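Long-range contacts in CheC, inhibitor of MCP methylation / FliN fusion protein (Thermotoga maritima, PDB 4HYN), which serves as a flagellar rotor protein (FliY) and, as a member of the CheC phosphatase family, probably dephosphorylates the chemotaxis response regulator CheY: residues A[45-50]-A[153-158]; A[49-54]-A[142-147]; A[165-170]-A[179-184]. All blocks are in the same frame, centred on the assembly; numbering follows the deposited sequence.

Contact 1 of 3, residues A[45-50]-A[153-158]; sequences EKMKNV and PVTDNP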
loop_
_atom_site.group_PDB
_atom_site.type_symbol
_atom_site.label_atom_id
_atom_site.label_comp_id
_atom_site.label_asym_id
_atom_site.label_seq_id
_atom_site.Cartn_x
_atom_site.Cartn_y
_atom_site.Cartn_z
ATOM N N GLU A 45 -0.703 -12.970 -8.194
ATOM C CA GLU A 45 0.643 -13.313 -8.620
ATOM C C GLU A 45 1.308 -14.327 -7.696
ATOM O O GLU A 45 1.075 -14.320 -6.491
ATOM C CB GLU A 45 1.475 -12.023 -8.609
ATOM C CG GLU A 45 2.788 -12.073 -9.351
ATOM C CD GLU A 45 2.611 -11.893 -10.844
ATOM O OE1 GLU A 45 2.549 -10.730 -11.290
ATOM O OE2 GLU A 45 2.531 -12.907 -11.568
ATOM N N LYS A 46 2.101 -15.228 -8.270
ATOM C CA LYS A 46 2.849 -16.178 -7.452
ATOM C C LYS A 46 3.928 -15.330 -6.769
ATOM O O LYS A 46 4.453 -14.394 -7.373
ATOM C CB LYS A 46 3.550 -17.226 -8.316
ATOM C CG LYS A 46 2.723 -18.382 -8.822
ATOM C CD LYS A 46 3.663 -19.292 -9.605
ATOM C CE LYS A 46 2.985 -20.484 -10.247
ATOM N NZ LYS A 46 3.979 -21.273 -11.058
HETATM N N MSE A 47 4.256 -15.664 -5.525
HETATM C CA MSE A 47 5.273 -14.941 -4.758
HETATM C C MSE A 47 6.626 -14.844 -5.476
HETATM O O MSE A 47 7.275 -13.799 -5.432
HETATM C CB MSE A 47 5.463 -15.617 -3.397
HETATM C CG MSE A 47 6.532 -15.013 -2.485
HETATM SE SE MSE A 47 6.110 -13.270 -1.719
HETATM C CE MSE A 47 7.676 -12.317 -2.322
ATOM N N LYS A 48 7.026 -15.914 -6.162
ATOM C CA LYS A 48 8.307 -15.933 -6.862
ATOM C C LYS A 48 8.417 -14.937 -8.004
ATOM O O LYS A 48 9.525 -14.604 -8.420
ATOM C CB LYS A 48 8.638 -17.337 -7.384
ATOM C CG LYS A 48 7.786 -17.788 -8.565
ATOM C CD LYS A 48 8.232 -19.144 -9.090
ATOM C CE LYS A 48 7.319 -19.618 -10.210
ATOM N NZ LYS A 48 7.625 -21.016 -10.647
ATOM N N ASN A 49 7.282 -14.455 -8.508
ATOM C CA ASN A 49 7.301 -13.505 -9.616
ATOM C C ASN A 49 7.117 -12.045 -9.233
ATOM O O ASN A 49 7.253 -11.171 -10.089
ATOM C CB ASN A 49 6.250 -13.870 -10.671
ATOM C CG ASN A 49 6.519 -15.214 -11.351
ATOM O OD1 ASN A 49 5.581 -15.934 -11.700
ATOM N ND2 ASN A 49 7.794 -15.548 -11.550
ATOM N N VAL A 50 6.832 -11.763 -7.963
ATOM C CA VAL A 50 6.609 -10.378 -7.541
ATOM C C VAL A 50 7.765 -9.418 -7.826
ATOM O O VAL A 50 7.557 -8.355 -8.419
ATOM C CB VAL A 50 6.216 -10.290 -6.054
ATOM C CG1 VAL A 50 6.127 -8.836 -5.612
ATOM C CG2 VAL A 50 4.885 -10.968 -5.837
ATOM N N PRO A 153 9.002 -10.966 2.540
ATOM C CA PRO A 153 8.204 -12.199 2.608
ATOM C C PRO A 153 6.701 -12.063 2.926
ATOM O O PRO A 153 6.231 -12.441 4.006
ATOM C CB PRO A 153 8.952 -13.024 3.654
ATOM C CG PRO A 153 9.397 -11.947 4.646
ATOM C CD PRO A 153 9.872 -10.819 3.725
ATOM N N VAL A 154 5.950 -11.539 1.969
ATOM C CA VAL A 154 4.506 -11.397 2.119
ATOM C C VAL A 154 3.918 -12.810 2.287
ATOM O O VAL A 154 2.946 -13.030 3.002
ATOM C CB VAL A 154 3.916 -10.706 0.880
ATOM C CG1 VAL A 154 2.412 -10.588 0.999
ATOM C CG2 VAL A 154 4.547 -9.326 0.720
ATOM N N THR A 155 4.577 -13.765 1.648
ATOM C CA THR A 155 4.227 -15.173 1.698
ATOM C C THR A 155 5.540 -15.871 2.083
ATOM O O THR A 155 6.616 -15.278 1.946
ATOM C CB THR A 155 3.741 -15.643 0.310
ATOM O OG1 THR A 155 2.309 -15.642 0.272
ATOM C CG2 THR A 155 4.257 -17.018 -0.019
ATOM N N ASP A 156 5.459 -17.098 2.588
ATOM C CA ASP A 156 6.655 -17.845 2.985
ATOM C C ASP A 156 7.087 -18.947 2.001
ATOM O O ASP A 156 7.958 -19.753 2.316
ATOM C CB ASP A 156 6.464 -18.442 4.388
ATOM C CG ASP A 156 5.383 -19.532 4.436
ATOM O OD1 ASP A 156 4.463 -19.537 3.580
ATOM O OD2 ASP A 156 5.454 -20.387 5.349
ATOM N N ASN A 157 6.466 -18.998 0.828
ATOM C CA ASN A 157 6.796 -20.002 -0.182
ATOM C C ASN A 157 6.614 -19.392 -1.570
ATOM O O ASN A 157 5.590 -18.777 -1.851
ATOM C CB ASN A 157 5.885 -21.227 -0.038
ATOM C CG ASN A 157 6.353 -22.408 -0.872
ATOM O OD1 ASN A 157 6.998 -23.322 -0.356
ATOM N ND2 ASN A 157 6.031 -22.397 -2.163
ATOM N N PRO A 158 7.608 -19.564 -2.457
ATOM C CA PRO A 158 7.539 -19.020 -3.816
ATOM C C PRO A 158 6.328 -19.445 -4.648
ATOM O O PRO A 158 5.979 -18.765 -5.612
ATOM C CB PRO A 158 8.864 -19.464 -4.440
ATOM C CG PRO A 158 9.292 -20.646 -3.615
ATOM C CD PRO A 158 8.900 -20.231 -2.223
#

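Contact 2 of 3, residues A[49-54]-A[142-147]; sequences NVKSDF and LNFDDP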
loop_
_atom_site.group_PDB
_atom_site.type_symbol
_atom_site.label_atom_id
_atom_site.label_comp_id
_atom_site.label_asym_id
_atom_site.label_seq_id
_atom_site.Cartn_x
_atom_site.Cartn_y
_atom_site.Cartn_z
ATOM N N ASN A 49 7.282 -14.455 -8.508
ATOM C CA ASN A 49 7.301 -13.505 -9.616
ATOM C C ASN A 49 7.117 -12.045 -9.233
ATOM O O ASN A 49 7.253 -11.171 -10.089
ATOM C CB ASN A 49 6.250 -13.870 -10.671
ATOM C CG ASN A 49 6.519 -15.214 -11.351
ATOM O OD1 ASN A 49 5.581 -15.934 -11.700
ATOM N ND2 ASN A 49 7.794 -15.548 -11.550
ATOM N N VAL A 50 6.832 -11.763 -7.963
ATOM C CA VAL A 50 6.609 -10.378 -7.541
ATOM C C VAL A 50 7.765 -9.418 -7.826
ATOM O O VAL A 50 7.557 -8.355 -8.419
ATOM C CB VAL A 50 6.216 -10.290 -6.054
ATOM C CG1 VAL A 50 6.127 -8.836 -5.612
ATOM C CG2 VAL A 50 4.885 -10.968 -5.837
ATOM N N LYS A 51 8.977 -9.798 -7.426
ATOM C CA LYS A 51 10.142 -8.949 -7.647
ATOM C C LYS A 51 10.315 -8.525 -9.109
ATOM O O LYS A 51 10.665 -7.372 -9.388
ATOM C CB LYS A 51 11.422 -9.629 -7.152
ATOM C CG LYS A 51 12.629 -8.712 -7.177
ATOM C CD LYS A 51 13.926 -9.477 -7.005
ATOM C CE LYS A 51 15.128 -8.539 -7.098
ATOM N NZ LYS A 51 16.426 -9.262 -7.137
ATOM N N SER A 52 10.050 -9.439 -10.042
ATOM C CA SER A 52 10.199 -9.128 -11.464
ATOM C C SER A 52 9.173 -8.113 -11.980
ATOM O O SER A 52 9.284 -7.645 -13.115
ATOM C CB SER A 52 10.150 -10.401 -12.311
ATOM O OG SER A 52 8.881 -11.039 -12.205
ATOM N N ASP A 53 8.167 -7.794 -11.165
ATOM C CA ASP A 53 7.145 -6.823 -11.549
ATOM C C ASP A 53 7.640 -5.392 -11.404
ATOM O O ASP A 53 7.086 -4.481 -12.017
ATOM C CB ASP A 53 5.893 -6.969 -10.686
ATOM C CG ASP A 53 5.033 -8.141 -11.082
ATOM O OD1 ASP A 53 4.142 -8.483 -10.275
ATOM O OD2 ASP A 53 5.222 -8.707 -12.186
ATOM N N PHE A 54 8.642 -5.193 -10.551
ATOM C CA PHE A 54 9.203 -3.867 -10.310
ATOM C C PHE A 54 10.648 -3.798 -10.778
ATOM O O PHE A 54 11.349 -4.802 -10.788
ATOM C CB PHE A 54 9.143 -3.531 -8.819
ATOM C CG PHE A 54 7.787 -3.733 -8.204
ATOM C CD1 PHE A 54 6.795 -2.774 -8.348
ATOM C CD2 PHE A 54 7.502 -4.892 -7.488
ATOM C CE1 PHE A 54 5.537 -2.962 -7.794
ATOM C CE2 PHE A 54 6.236 -5.091 -6.922
ATOM C CZ PHE A 54 5.254 -4.124 -7.078
ATOM N N LEU A 142 14.895 -0.573 -1.596
ATOM C CA LEU A 142 15.232 -1.867 -2.162
ATOM C C LEU A 142 15.583 -1.706 -3.648
ATOM O O LEU A 142 14.837 -1.085 -4.409
ATOM C CB LEU A 142 14.047 -2.821 -1.962
ATOM C CG LEU A 142 14.138 -4.316 -2.292
ATOM C CD1 LEU A 142 15.284 -4.971 -1.536
ATOM C CD2 LEU A 142 12.828 -4.988 -1.912
ATOM N N ASN A 143 16.752 -2.214 -4.039
ATOM C CA ASN A 143 17.199 -2.137 -5.428
ATOM C C ASN A 143 16.742 -3.370 -6.205
ATOM O O ASN A 143 17.395 -4.417 -6.161
ATOM C CB ASN A 143 18.723 -2.011 -5.500
ATOM C CG ASN A 143 19.219 -1.597 -6.888
ATOM O OD1 ASN A 143 18.480 -1.654 -7.882
ATOM N ND2 ASN A 143 20.476 -1.160 -6.954
ATOM N N PHE A 144 15.619 -3.237 -6.910
ATOM C CA PHE A 144 15.060 -4.335 -7.704
ATOM C C PHE A 144 15.954 -4.778 -8.863
ATOM O O PHE A 144 15.756 -5.855 -9.425
ATOM C CB PHE A 144 13.654 -3.981 -8.200
ATOM C CG PHE A 144 12.627 -3.949 -7.104
ATOM C CD1 PHE A 144 12.414 -2.795 -6.363
ATOM C CD2 PHE A 144 11.920 -5.099 -6.764
ATOM C CE1 PHE A 144 11.517 -2.788 -5.294
ATOM C CE2 PHE A 144 11.025 -5.101 -5.704
ATOM C CZ PHE A 144 10.824 -3.938 -4.963
ATOM N N ASP A 145 16.936 -3.950 -9.217
ATOM C CA ASP A 145 17.871 -4.294 -10.286
ATOM C C ASP A 145 19.068 -5.107 -9.761
ATOM O O ASP A 145 19.899 -5.577 -10.539
ATOM C CB ASP A 145 18.326 -3.044 -11.043
ATOM C CG ASP A 145 17.243 -2.492 -11.961
ATOM O OD1 ASP A 145 16.251 -3.207 -12.238
ATOM O OD2 ASP A 145 17.381 -1.339 -12.416
ATOM N N ASP A 146 19.145 -5.267 -8.440
ATOM C CA ASP A 146 20.193 -6.059 -7.809
ATOM C C ASP A 146 19.634 -7.484 -7.734
ATOM O O ASP A 146 18.657 -7.735 -7.036
ATOM C CB ASP A 146 20.484 -5.533 -6.401
ATOM C CG ASP A 146 21.620 -6.279 -5.702
ATOM O OD1 ASP A 146 21.898 -7.456 -6.028
ATOM O OD2 ASP A 146 22.245 -5.676 -4.806
ATOM N N PRO A 147 20.262 -8.437 -8.444
ATOM C CA PRO A 147 19.794 -9.829 -8.441
ATOM C C PRO A 147 19.777 -10.530 -7.088
ATOM O O PRO A 147 19.065 -11.516 -6.915
ATOM C CB PRO A 147 20.742 -10.516 -9.429
ATOM C CG PRO A 147 21.967 -9.682 -9.371
ATOM C CD PRO A 147 21.432 -8.284 -9.323
#

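Contact 3 of 3, residues A[165-170]-A[179-184]; sequences VEFEME and FYQVIS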
loop_
_atom_site.group_PDB
_atom_site.type_symbol
_atom_site.label_atom_id
_atom_site.label_comp_id
_atom_site.label_asym_id
_atom_site.label_seq_id
_atom_site.Cartn_x
_atom_site.Cartn_y
_atom_site.Cartn_z
ATOM N N VAL A 165 -1.969 -4.865 -5.715
ATOM C CA VAL A 165 -2.974 -3.831 -5.916
ATOM C C VAL A 165 -2.380 -2.507 -6.384
ATOM O O VAL A 165 -1.434 -1.988 -5.782
ATOM C CB VAL A 165 -3.763 -3.586 -4.614
ATOM C CG1 VAL A 165 -4.975 -2.712 -4.893
ATOM C CG2 VAL A 165 -4.167 -4.929 -3.969
ATOM N N GLU A 166 -2.947 -1.961 -7.459
ATOM C CA GLU A 166 -2.490 -0.690 -8.004
ATOM C C GLU A 166 -3.360 0.477 -7.542
ATOM O O GLU A 166 -4.588 0.426 -7.636
ATOM C CB GLU A 166 -2.476 -0.727 -9.527
ATOM C CG GLU A 166 -2.008 0.585 -10.165
ATOM C CD GLU A 166 -2.199 0.637 -11.675
ATOM O OE1 GLU A 166 -2.300 1.762 -12.205
ATOM O OE2 GLU A 166 -2.241 -0.428 -12.336
ATOM N N PHE A 167 -2.716 1.525 -7.037
ATOM C CA PHE A 167 -3.423 2.719 -6.592
ATOM C C PHE A 167 -3.029 3.911 -7.445
ATOM O O PHE A 167 -1.847 4.144 -7.680
ATOM C CB PHE A 167 -3.095 3.036 -5.133
ATOM C CG PHE A 167 -3.737 2.112 -4.156
ATOM C CD1 PHE A 167 -5.098 2.198 -3.893
ATOM C CD2 PHE A 167 -2.982 1.142 -3.495
ATOM C CE1 PHE A 167 -5.701 1.331 -2.983
ATOM C CE2 PHE A 167 -3.574 0.272 -2.587
ATOM C CZ PHE A 167 -4.933 0.364 -2.327
ATOM N N GLU A 168 -4.017 4.640 -7.947
ATOM C CA GLU A 168 -3.724 5.832 -8.729
ATOM C C GLU A 168 -3.976 7.036 -7.815
ATOM O O GLU A 168 -5.049 7.157 -7.222
ATOM C CB GLU A 168 -4.597 5.925 -9.978
ATOM C CG GLU A 168 -4.081 6.982 -10.943
ATOM C CD GLU A 168 -5.064 7.331 -12.036
ATOM O OE1 GLU A 168 -5.034 6.665 -13.095
ATOM O OE2 GLU A 168 -5.851 8.287 -11.843
HETATM N N MSE A 169 -2.974 7.898 -7.669
HETATM C CA MSE A 169 -3.109 9.063 -6.808
HETATM C C MSE A 169 -3.039 10.395 -7.561
HETATM O O MSE A 169 -2.148 10.627 -8.385
HETATM C CB MSE A 169 -2.081 9.007 -5.672
HETATM C CG MSE A 169 -2.210 10.121 -4.647
HETATM SE SE MSE A 169 -1.161 9.812 -3.023
HETATM C CE MSE A 169 0.602 10.072 -3.762
ATOM N N GLU A 170 -4.027 11.245 -7.297
ATOM C CA GLU A 170 -4.116 12.558 -7.913
ATOM C C GLU A 170 -4.013 13.617 -6.829
ATOM O O GLU A 170 -4.854 13.690 -5.944
ATOM C CB GLU A 170 -5.444 12.716 -8.666
ATOM C CG GLU A 170 -5.574 11.839 -9.911
ATOM C CD GLU A 170 -6.954 11.906 -10.574
ATOM O OE1 GLU A 170 -7.775 12.782 -10.209
ATOM O OE2 GLU A 170 -7.219 11.072 -11.473
ATOM N N PHE A 179 1.297 3.883 -7.061
ATOM C CA PHE A 179 2.096 3.028 -6.196
ATOM C C PHE A 179 1.388 1.687 -6.062
ATOM O O PHE A 179 0.240 1.543 -6.473
ATOM C CB PHE A 179 2.366 3.665 -4.826
ATOM C CG PHE A 179 1.133 4.038 -4.059
ATOM C CD1 PHE A 179 0.627 3.192 -3.072
ATOM C CD2 PHE A 179 0.505 5.265 -4.280
ATOM C CE1 PHE A 179 -0.483 3.563 -2.313
ATOM C CE2 PHE A 179 -0.608 5.643 -3.526
ATOM C CZ PHE A 179 -1.104 4.790 -2.537
ATOM N N TYR A 180 2.074 0.713 -5.479
ATOM C CA TYR A 180 1.516 -0.618 -5.343
ATOM C C TYR A 180 1.545 -1.185 -3.941
ATOM O O TYR A 180 2.397 -0.849 -3.114
ATOM C CB TYR A 180 2.225 -1.595 -6.299
ATOM C CG TYR A 180 2.139 -1.196 -7.755
ATOM C CD1 TYR A 180 1.091 -1.643 -8.560
ATOM C CD2 TYR A 180 3.075 -0.326 -8.315
ATOM C CE1 TYR A 180 0.972 -1.227 -9.885
ATOM C CE2 TYR A 180 2.967 0.098 -9.634
ATOM C CZ TYR A 180 1.912 -0.355 -10.416
ATOM O OH TYR A 180 1.795 0.073 -11.724
ATOM N N GLN A 181 0.585 -2.062 -3.699
ATOM C CA GLN A 181 0.446 -2.745 -2.438
ATOM C C GLN A 181 0.426 -4.235 -2.754
ATOM O O GLN A 181 -0.113 -4.650 -3.781
ATOM C CB GLN A 181 -0.865 -2.347 -1.748
ATOM C CG GLN A 181 -1.325 -3.343 -0.688
ATOM C CD GLN A 181 -2.574 -2.899 0.042
ATOM O OE1 GLN A 181 -2.501 -2.386 1.156
ATOM N NE2 GLN A 181 -3.731 -3.117 -0.571
ATOM N N VAL A 182 1.100 -5.020 -1.922
ATOM C CA VAL A 182 1.102 -6.454 -2.103
ATOM C C VAL A 182 0.844 -7.145 -0.762
ATOM O O VAL A 182 1.474 -6.838 0.253
ATOM C CB VAL A 182 2.353 -6.975 -2.903
ATOM C CG1 VAL A 182 3.351 -5.870 -3.137
ATOM C CG2 VAL A 182 2.988 -8.196 -2.245
ATOM N N ILE A 183 -0.242 -7.914 -0.740
ATOM C CA ILE A 183 -0.665 -8.668 0.439
ATOM C C ILE A 183 -0.850 -10.111 0.019
ATOM O O ILE A 183 -1.107 -10.383 -1.160
ATOM C CB ILE A 183 -2.000 -8.153 1.027
ATOM C CG1 ILE A 183 -2.950 -7.712 -0.094
ATOM C CG2 ILE A 183 -1.737 -7.052 2.039
ATOM C CD1 ILE A 183 -4.352 -7.306 0.383
ATOM N N SER A 184 -0.718 -11.035 0.968
ATOM C CA SER A 184 -0.867 -12.449 0.645
ATOM C C SER A 184 -2.318 -12.815 0.309
ATOM O O SER A 184 -3.266 -12.163 0.763
ATOM C CB SER A 184 -0.344 -13.328 1.788
ATOM O OG SER A 184 -1.338 -13.552 2.772
#

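Contact 1 of 3, residues A[45-50]-A[153-158]
Where the outermost strand 35-46 leaves the antiparallel sheet, its chain winds into a turn and meets the long loop that leads into the neighbouring strand 161-171. Val162 pairs with Glu45 and Lys160 with Met47 through backbone hydrogen bonds, and the contact carries this pairing past the end of the strand. Lys48 N donates to Pro158 O at 3.1 Å, with an N-H...O angle of 151° and the donor lying in the carbonyl plane, on a lone pair. Within the turn Asn49 N bonds to Lys46 O at 3.0 Å.

Met47, modelled as selenomethionine, supplies most of the contact made by its own segment. Its CG is anti to the backbone N (chi1 178°), which sends the chain across to the loop; bends at chi2 and chi3 then lay the end alongside Thr155, the two side chains running past each other in opposite directions. SE comes 3.7 Å from Thr155 N and 4.3 Å from Val154 CB, while CB of Met47 lies 3.9 Å from Thr155 CG2. Phe151 touches Met47 as well. Beside the hydrogen bond, Lys48 CB packs on Pro158 CB at 3.6 Å. CG of Lys48 sits in the crowded position between backbone N and carbonyl carbon, and from there the extended chain leads NZ off to a salt bridge with Glu159.

The chemistry divides the work: one backbone hydrogen bond joins the two segments and continues the pairing of Met47 with Lys160, the selenomethionine chain packs on the side chains of Val154 and Thr155 and on the loop backbone, and the charge of Lys48 is probably balanced by the carboxylate of Glu159, just beyond the loop segment.

Contact 2 of 3, residues A[49-54]-A[142-147]
A lysine stretched to full length puts its ammonium on backbone carbonyls, although a carboxylate stands nearby. The target is the type I beta turn from Asn143 to Asp146, at the end of the outer strand 133-143; the lysine comes from the loop between strands 35-46 and 57-66. CG of Lys51 is anti to its backbone N and the chain is extended beyond it, so NZ reaches Asp146 O at 2.7 Å, in the carbonyl plane and on a lone pair. NZ also bonds to Thr149 O, so two backbone carbonyls grip the ammonium. Asp146 OD1 stays 5.9 Å from Lys51 NZ and instead accepts from Asn148 N, so the opposite charges would probably attract across that distance without forming an ion pair.

On its way the lysine runs past Phe144 in the opposite sense, its CG 3.7 Å from Phe144 CD2. Phe54 covers one face of the Phe144 ring: its CB sits 3.8 Å from the centroid, 12° off the ring normal, in a CH-pi contact. Leu142 CG lies on the opposite face, near the rim. The two phenylalanine side chains point the same way, side by side, their ring planes inclined at 51°. Phe151 and Val60 also touch Phe144, which is buried between the loop and strand 57-66.

An alanine in place of Lys51 would remove the methylene beside Phe144 and the ammonium bridging the carbonyls, and would probably loosen the tie between this loop and the turn.

The turn has its own braces. Asp146 N bonds to Asn143 O at 3.0 Å, and Asn143 OD1 makes an Asx turn by accepting from Asp145 N at 3.1 Å, the donor standing 39° out of the amide carbonyl plane.

Contact 3 of 3, residues A[165-170]-A[179-184]
Segments 165-170 and 179-184 run antiparallel as the two arms of a beta hairpin, with two hydrogen-bonded pairs, Val165 with Gln181 and Phe167 with Phe179, on either side of the non-hydrogen-bonded pair Glu166 with Tyr180. The bond from Val165 N to Gln181 O is 2.7 Å long; that from Phe167 N to Phe179 O, at 3.0 Å, runs nearly along the C=O axis.

On the face with Val165 and Phe167, CG of Phe179 takes the crowded position between backbone N and carbonyl carbon (chi1 57°), which turns its ring face toward Phe167 CB. That CB sits 3.9 Å from the centroid of the Phe179 ring, a CH-pi contact. The two rings are nearly parallel (28°) but slid apart, so they barely overlap. SE of Met169, a selenomethionine, packs on Phe179 CE2 at 4.2 Å. Gln181 CB meets the edge of the Phe167 ring at CE2, 3.9 Å away, and Gln181 OE1 is hydrogen-bonded to Asn73 ND2. On the other face the aliphatic part of Glu166 lies along the Tyr180 ring, CG to CE1 3.5 Å; the tyrosine hydroxyl bonds to Lys178.

Strand 35-46 flanks the hairpin on one side and strand 71-78 on the other, while Met20 of helix 6-30 touches both phenylalanines and Leu81 of helix 79-89 touches Phe179 and Met169.

All three contacts reach one antiparallel sheet, contact 3 within it and contacts 1 and 2 at the ends of its outermost strands, 35-46 and 133-143. Along the chain contact 2 nests inside contact 1: they share Asn49 and Val50, and 142-147 comes before 153-158; contact 3 follows both. The centres of contacts 1 and 2 lie about 12 Å apart, and each is about 16 Å from that of contact 3. Val154 of contact 1 packs on Val182, and Phe54 of contact 2 on Tyr180, so the two loops meet the hairpin on its Tyr180 face. Helices 6-30 and 79-89 take the opposite face, leaving the central strands between helices and loops.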